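Local coordinates for protein histone-lysine N-methyltransferase, H3 lysine-9 specific SUVH4 (Arabidopsis thaliana, PDB 4QEO) that methylates a lysine of the histone H3 tail using S-adenosyl-L-methionine and binds methylated DNA, coupling histone methylation to the maintenance of DNA methylation, at residues N460-P465 with E497-Y502; P164-R169 with D185-V190. All coordinates share one frame; numbering follows the deposited sequence.

In the fold
The two contacts belong to different domains of one chain, with centres about 32 Å apart and nearest atoms about 19 Å apart. Interaction 2 is antiparallel pairing broken by a beta bulge in the SRA domain, the methyl-DNA-reading part, and comes first along the chain; interaction 1 lies in the SET domain, where the short strands 460-461 and 499-500 pair in parallel beside the cofactor product. Both are largely buried, and they share no strand or helix. Their chemistry follows their place. Interaction 1 relies on polar side chains, an aromatic pair and bound groups, with few backbone bonds, whereas interaction 2 rests on four backbone hydrogen bonds, finished at one end by a salt bridge.

Interaction 1: N460-P465 with E497-Y502; sequences NHSCEP and ELTYDY. With ZN (zinc ion), chain I; SAH (S-adenosyl-L-homocysteine), chain E.
H461 and Y502 meet in the knot-like (pseudoknot) core of the SET domain, where the short strands 460-461 and 499-500 pair weakly in parallel beside S-adenosyl-L-homocysteine. H461 CB sits almost squarely over the Y502 ring, 3.3 Å from its centroid; CG anti to the backbone N (chi1 161°) then swings the imidazole so that an edge faces the same ring, the planes 64° apart. In the imidazole plane, ND1 accepts a hydrogen bond from Y502 N at 2.9 Å, which fixes the ring's rotation. OD1 of D501 comes to 3.1 Å from CE1 of H461.

One residue earlier, N460 meets E497: ND2 approaches E497 OE2 nearly head-on, along the C-O bond, at 2.9 Å, with the oxygen close to the amide plane. The other carboxylate oxygen, OE1, pairs with K365, and a water joins N460 N, E497 OE2 and L498 O. S462 N bonds Y500 O at 3.1 Å, S462 CB packs tightly on T499 CB, and 462-465 turns back over T499 and Y500.

H461 O accepts from the adenine N6, and C463 completes a zinc site with C521, C523 and C528. E497 OE2 and the carbonyl of W367 together hold ND2, which leaves N460 OD1 turned to the ligand's amino group (SAH N, 2.7 Å) and may strengthen that bond.

Interaction 2: P164-R169 with D185-V190; sequences PVRVTR and DGLYKV
A beta hairpin of the SRA domain, strands 165-172 and 180-197, holds this contact in antiparallel register. V165 and Y188 form a hydrogen-bonded pair: V165 N reaches Y188 O at 2.8 Å, and the return bond from Y188 N to V165 O is just as short. R166 and L187 follow as a non-hydrogen-bonded pair, CG of R166 lying 3.7 Å from CD2 of L187, the two side chains side by side. Then D185 and G186 together face V167 in a beta bulge: V167 N gives to G186 O at 3.1 Å and D185 N to V167 O at 2.8 Å. At the backbone angles of G186 (phi 107°) a beta carbon would collide with the carbonyl oxygen of D185, a conformation suited to glycine.

The side chain of V167 crosses that of Y188 at about a right angle, and its CG2 comes to 3.3 Å from CD1 of the ring. Beyond it, R169 extends from CG to NE, bringing NH1 to D185 OD2 at 2.7 Å in a salt bridge that uses the anti side of the carboxylate, the two planar groups nearly coplanar. The same NH1 also donates to Y188 OH at 3.2 Å, within the guanidinium plane. R169 has further partners in D121 and in the carbonyl of A123, and the latter also bonds the Y188 hydroxyl.

Strand 165-172 pairs in parallel with strand 106-112, and strand 180-197 antiparallel with strand 203-211. V165 and V190 pack against helix 151-161, and Y188 lies on L209 and R211. R166 packs on V108 and S109; its guanidinium bonds the carbonyls of I56, G58 and F80 and makes a cation-pi contact with F80.

Interaction 1: N460-P465 with E497-Y502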
loop_
_atom_site.group_PDB
_atom_site.type_symbol
_atom_site.label_atom_id
_atom_site.label_comp_id
_atom_site.label_asym_id
_atom_site.label_seq_id
_atom_site.Cartn_x
_atom_site.Cartn_y
_atom_site.Cartn_z
ATOM N N ASN A 460 11.571 7.077 9.166
ATOM C CA ASN A 460 11.996 6.183 10.234
ATOM C C ASN A 460 12.056 4.717 9.851
ATOM O O ASN A 460 11.525 4.312 8.817
ATOM C CB ASN A 460 11.097 6.352 11.464
ATOM C CG ASN A 460 11.283 7.697 12.119
ATOM O OD1 ASN A 460 12.414 8.178 12.261
ATOM N ND2 ASN A 460 10.179 8.330 12.498
ATOM N N HIS A 461 12.710 3.938 10.710
ATOM C CA HIS A 461 12.761 2.486 10.602
ATOM C C HIS A 461 11.497 1.857 11.181
ATOM O O HIS A 461 10.914 2.373 12.135
ATOM C CB HIS A 461 13.982 1.946 11.362
ATOM C CG HIS A 461 13.898 0.487 11.710
ATOM N ND1 HIS A 461 14.487 -0.497 10.944
ATOM C CD2 HIS A 461 13.296 -0.153 12.744
ATOM C CE1 HIS A 461 14.244 -1.680 11.485
ATOM N NE2 HIS A 461 13.526 -1.499 12.580
ATOM N N SER A 462 11.094 0.729 10.609
ATOM C CA SER A 462 10.081 -0.124 11.219
ATOM C C SER A 462 10.381 -1.580 10.936
ATOM O O SER A 462 10.943 -1.917 9.891
ATOM C CB SER A 462 8.674 0.202 10.726
ATOM O OG SER A 462 7.743 -0.731 11.241
ATOM N N CYS A 463 9.993 -2.433 11.876
ATOM C CA CYS A 463 10.174 -3.866 11.739
ATOM C C CYS A 463 9.116 -4.443 10.800
ATOM O O CYS A 463 9.309 -5.523 10.246
ATOM C CB CYS A 463 10.135 -4.548 13.115
ATOM S SG CYS A 463 11.445 -3.992 14.271
ATOM N N GLU A 464 8.004 -3.726 10.627
ATOM C CA GLU A 464 7.038 -4.053 9.565
ATOM C C GLU A 464 6.777 -2.861 8.638
ATOM O O GLU A 464 5.761 -2.176 8.730
ATOM C CB GLU A 464 5.737 -4.683 10.095
ATOM C CG GLU A 464 4.948 -3.865 11.103
ATOM C CD GLU A 464 3.673 -4.568 11.561
ATOM O OE1 GLU A 464 3.238 -5.531 10.889
ATOM O OE2 GLU A 464 3.106 -4.158 12.596
ATOM N N PRO A 465 7.716 -2.623 7.724
ATOM C CA PRO A 465 7.760 -1.444 6.859
ATOM C C PRO A 465 6.692 -1.449 5.761
ATOM O O PRO A 465 6.233 -2.516 5.349
ATOM C CB PRO A 465 9.137 -1.571 6.222
ATOM C CG PRO A 465 9.356 -3.038 6.151
ATOM C CD PRO A 465 8.818 -3.556 7.428
ATOM N N GLU A 497 2.331 6.514 8.648
ATOM C CA GLU A 497 3.751 6.831 8.647
ATOM C C GLU A 497 4.453 5.969 7.608
ATOM O O GLU A 497 4.157 4.779 7.477
ATOM C CB GLU A 497 4.390 6.622 10.035
ATOM C CG GLU A 497 5.898 6.926 10.046
ATOM C CD GLU A 497 6.511 6.969 11.440
ATOM O OE1 GLU A 497 5.781 6.766 12.436
ATOM O OE2 GLU A 497 7.729 7.219 11.543
ATOM N N LEU A 498 5.365 6.578 6.857
ATOM C CA LEU A 498 6.147 5.836 5.879
ATOM C C LEU A 498 7.382 5.297 6.575
ATOM O O LEU A 498 8.060 6.035 7.287
ATOM C CB LEU A 498 6.560 6.745 4.712
ATOM C CG LEU A 498 5.462 7.565 4.027
ATOM C CD1 LEU A 498 6.025 8.383 2.856
ATOM C CD2 LEU A 498 4.328 6.672 3.562
ATOM N N THR A 499 7.667 4.012 6.400
ATOM C CA THR A 499 8.829 3.418 7.054
ATOM C C THR A 499 9.498 2.390 6.159
ATOM O O THR A 499 8.863 1.817 5.284
ATOM C CB THR A 499 8.419 2.656 8.335
ATOM O OG1 THR A 499 7.523 1.592 7.983
ATOM C CG2 THR A 499 7.740 3.570 9.341
ATOM N N TYR A 500 10.768 2.120 6.422
ATOM C CA TYR A 500 11.440 0.995 5.782
ATOM C C TYR A 500 12.290 0.286 6.826
ATOM O O TYR A 500 12.543 0.834 7.898
ATOM C CB TYR A 500 12.260 1.433 4.550
ATOM C CG TYR A 500 13.358 2.432 4.830
ATOM C CD1 TYR A 500 13.065 3.775 5.015
ATOM C CD2 TYR A 500 14.696 2.040 4.882
ATOM C CE1 TYR A 500 14.059 4.704 5.257
ATOM C CE2 TYR A 500 15.708 2.971 5.123
ATOM C CZ TYR A 500 15.373 4.304 5.311
ATOM O OH TYR A 500 16.331 5.259 5.567
ATOM N N ASP A 501 12.710 -0.939 6.532
ATOM C CA ASP A 501 13.563 -1.686 7.465
ATOM C C ASP A 501 15.036 -1.313 7.260
ATOM O O ASP A 501 15.597 -1.553 6.194
ATOM C CB ASP A 501 13.342 -3.194 7.290
ATOM C CG ASP A 501 14.186 -4.036 8.241
ATOM O OD1 ASP A 501 14.894 -3.471 9.102
ATOM O OD2 ASP A 501 14.133 -5.279 8.131
ATOM N N TYR A 502 15.657 -0.720 8.275
ATOM C CA TYR A 502 17.074 -0.348 8.181
ATOM C C TYR A 502 17.944 -1.590 8.016
ATOM O O TYR A 502 18.940 -1.582 7.287
ATOM C CB TYR A 502 17.533 0.427 9.418
ATOM C CG TYR A 502 16.991 1.834 9.537
ATOM C CD1 TYR A 502 16.167 2.380 8.552
ATOM C CD2 TYR A 502 17.313 2.625 10.636
ATOM C CE1 TYR A 502 15.673 3.674 8.667
ATOM C CE2 TYR A 502 16.828 3.914 10.763
ATOM C CZ TYR A 502 16.007 4.437 9.779
ATOM O OH TYR A 502 15.537 5.730 9.916
HETATM ZN ZN ZN I . 10.658 -2.345 15.988
HETATM N N SAH E . 13.508 10.390 13.441
HETATM C CA SAH E . 14.768 10.792 12.825
HETATM C CB SAH E . 14.782 10.440 11.337
HETATM C CG SAH E . 15.343 9.051 11.034
HETATM S SD SAH E . 17.153 9.008 11.129
HETATM C C SAH E . 15.059 12.271 13.068
HETATM O O SAH E . 15.806 12.897 12.318
HETATM O OXT SAH E . 14.556 12.873 14.022
HETATM C "C5'" SAH E . 17.181 7.542 12.188
HETATM C "C4'" SAH E . 17.229 7.928 13.658
HETATM O "O4'" SAH E . 15.907 8.133 14.125
HETATM C "C3'" SAH E . 17.861 6.846 14.518
HETATM O "O3'" SAH E . 19.172 7.197 14.889
HETATM C "C2'" SAH E . 16.974 6.757 15.740
HETATM O "O2'" SAH E . 17.511 7.518 16.798
HETATM C "C1'" SAH E . 15.665 7.374 15.292
HETATM N N9 SAH E . 14.749 6.272 14.964
HETATM C C8 SAH E . 14.432 5.813 13.709
HETATM N N7 SAH E . 13.573 4.777 13.832
HETATM C C5 SAH E . 13.351 4.561 15.148
HETATM C C6 SAH E . 12.569 3.635 15.823
HETATM N N6 SAH E . 11.858 2.745 15.136
HETATM N N1 SAH E . 12.538 3.651 17.203
HETATM C C2 SAH E . 13.279 4.581 17.908
HETATM N N3 SAH E . 14.054 5.501 17.229
HETATM C C4 SAH E . 14.085 5.493 15.873
HETATM O O HOH W 1 8.871 8.302 9.225
#

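Interaction 2: P164-R169 with D185-V190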
loop_
_atom_site.group_PDB
_atom_site.type_symbol
_atom_site.label_atom_id
_atom_site.label_comp_id
_atom_site.label_asym_id
_atom_site.label_seq_id
_atom_site.Cartn_x
_atom_site.Cartn_y
_atom_site.Cartn_z
ATOM N N PRO A 164 -23.026 -13.338 13.030
ATOM C CA PRO A 164 -22.676 -12.004 12.556
ATOM C C PRO A 164 -22.118 -12.017 11.146
ATOM O O PRO A 164 -21.588 -13.026 10.663
ATOM C CB PRO A 164 -21.574 -11.566 13.521
ATOM C CG PRO A 164 -20.960 -12.817 13.963
ATOM C CD PRO A 164 -22.039 -13.860 13.986
ATOM N N VAL A 165 -22.229 -10.866 10.505
ATOM C CA VAL A 165 -21.788 -10.692 9.130
ATOM C C VAL A 165 -20.743 -9.576 9.127
ATOM O O VAL A 165 -20.919 -8.569 9.827
ATOM C CB VAL A 165 -23.027 -10.324 8.233
ATOM C CG1 VAL A 165 -22.621 -9.903 6.889
ATOM C CG2 VAL A 165 -23.964 -11.536 8.100
ATOM N N ARG A 166 -19.655 -9.760 8.372
ATOM C CA ARG A 166 -18.708 -8.679 8.125
ATOM C C ARG A 166 -19.341 -7.685 7.183
ATOM O O ARG A 166 -19.993 -8.071 6.219
ATOM C CB ARG A 166 -17.396 -9.204 7.499
ATOM C CG ARG A 166 -16.614 -10.153 8.418
ATOM C CD ARG A 166 -15.207 -10.474 7.819
ATOM N NE ARG A 166 -15.296 -11.265 6.588
ATOM C CZ ARG A 166 -15.601 -12.560 6.543
ATOM N NH1 ARG A 166 -15.860 -13.221 7.663
ATOM N NH2 ARG A 166 -15.633 -13.201 5.371
ATOM N N VAL A 167 -19.147 -6.401 7.463
ATOM C CA VAL A 167 -19.730 -5.348 6.646
ATOM C C VAL A 167 -18.601 -4.438 6.156
ATOM O O VAL A 167 -17.767 -3.970 6.936
ATOM C CB VAL A 167 -20.793 -4.526 7.428
ATOM C CG1 VAL A 167 -21.225 -3.324 6.608
ATOM C CG2 VAL A 167 -21.988 -5.414 7.788
ATOM N N THR A 168 -18.579 -4.221 4.847
ATOM C CA THR A 168 -17.546 -3.427 4.194
ATOM C C THR A 168 -18.207 -2.357 3.343
ATOM O O THR A 168 -19.163 -2.639 2.616
ATOM C CB THR A 168 -16.653 -4.327 3.317
ATOM O OG1 THR A 168 -15.980 -5.278 4.159
ATOM C CG2 THR A 168 -15.614 -3.491 2.525
ATOM N N ARG A 169 -17.706 -1.129 3.449
ATOM C CA ARG A 169 -18.301 -0.003 2.733
ATOM C C ARG A 169 -17.366 0.481 1.621
ATOM O O ARG A 169 -16.163 0.654 1.847
ATOM C CB ARG A 169 -18.547 1.171 3.683
ATOM C CG ARG A 169 -19.851 1.102 4.501
ATOM C CD ARG A 169 -19.934 2.274 5.490
ATOM N NE ARG A 169 -21.181 2.217 6.246
ATOM C CZ ARG A 169 -21.347 1.505 7.359
ATOM N NH1 ARG A 169 -20.331 0.813 7.873
ATOM N NH2 ARG A 169 -22.527 1.504 7.976
ATOM N N ASP A 185 -15.696 -2.562 8.139
ATOM C CA ASP A 185 -16.181 -1.750 9.239
ATOM C C ASP A 185 -16.606 -2.548 10.472
ATOM O O ASP A 185 -17.190 -1.991 11.410
ATOM C CB ASP A 185 -17.330 -0.856 8.752
ATOM C CG ASP A 185 -16.850 0.251 7.817
ATOM O OD1 ASP A 185 -15.627 0.527 7.781
ATOM O OD2 ASP A 185 -17.691 0.851 7.123
ATOM N N GLY A 186 -16.318 -3.846 10.472
ATOM C CA GLY A 186 -16.608 -4.676 11.634
ATOM C C GLY A 186 -17.781 -5.625 11.462
ATOM O O GLY A 186 -18.399 -5.702 10.387
ATOM N N LEU A 187 -18.104 -6.350 12.530
ATOM C CA LEU A 187 -19.200 -7.298 12.487
ATOM C C LEU A 187 -20.552 -6.629 12.824
ATOM O O LEU A 187 -20.622 -5.755 13.689
ATOM C CB LEU A 187 -18.917 -8.434 13.470
ATOM C CG LEU A 187 -17.591 -9.168 13.204
ATOM C CD1 LEU A 187 -17.277 -10.079 14.351
ATOM C CD2 LEU A 187 -17.744 -9.993 11.915
ATOM N N TYR A 188 -21.608 -7.055 12.135
ATOM C CA TYR A 188 -22.981 -6.621 12.416
ATOM C C TYR A 188 -23.847 -7.854 12.562
ATOM O O TYR A 188 -23.623 -8.867 11.899
ATOM C CB TYR A 188 -23.545 -5.780 11.252
ATOM C CG TYR A 188 -22.981 -4.366 11.100
ATOM C CD1 TYR A 188 -21.635 -4.140 10.838
ATOM C CD2 TYR A 188 -23.832 -3.255 11.167
ATOM C CE1 TYR A 188 -21.133 -2.840 10.670
ATOM C CE2 TYR A 188 -23.338 -1.953 10.993
ATOM C CZ TYR A 188 -21.998 -1.753 10.749
ATOM O OH TYR A 188 -21.509 -0.465 10.601
ATOM N N LYS A 189 -24.862 -7.774 13.415
ATOM C CA LYS A 189 -25.891 -8.788 13.416
ATOM C C LYS A 189 -27.000 -8.398 12.461
ATOM O O LYS A 189 -27.212 -7.214 12.206
ATOM C CB LYS A 189 -26.483 -8.958 14.825
ATOM C CG LYS A 189 -27.266 -7.744 15.378
ATOM C CD LYS A 189 -28.101 -8.182 16.639
ATOM C CE LYS A 189 -29.003 -7.067 17.222
ATOM N NZ LYS A 189 -29.845 -7.535 18.414
ATOM N N VAL A 190 -27.708 -9.394 11.941
ATOM C CA VAL A 190 -28.967 -9.146 11.253
ATOM C C VAL A 190 -30.064 -9.172 12.315
ATOM O O VAL A 190 -30.411 -10.220 12.860
ATOM C CB VAL A 190 -29.239 -10.198 10.171
ATOM C CG1 VAL A 190 -30.455 -9.798 9.320
ATOM C CG2 VAL A 190 -28.001 -10.348 9.310
#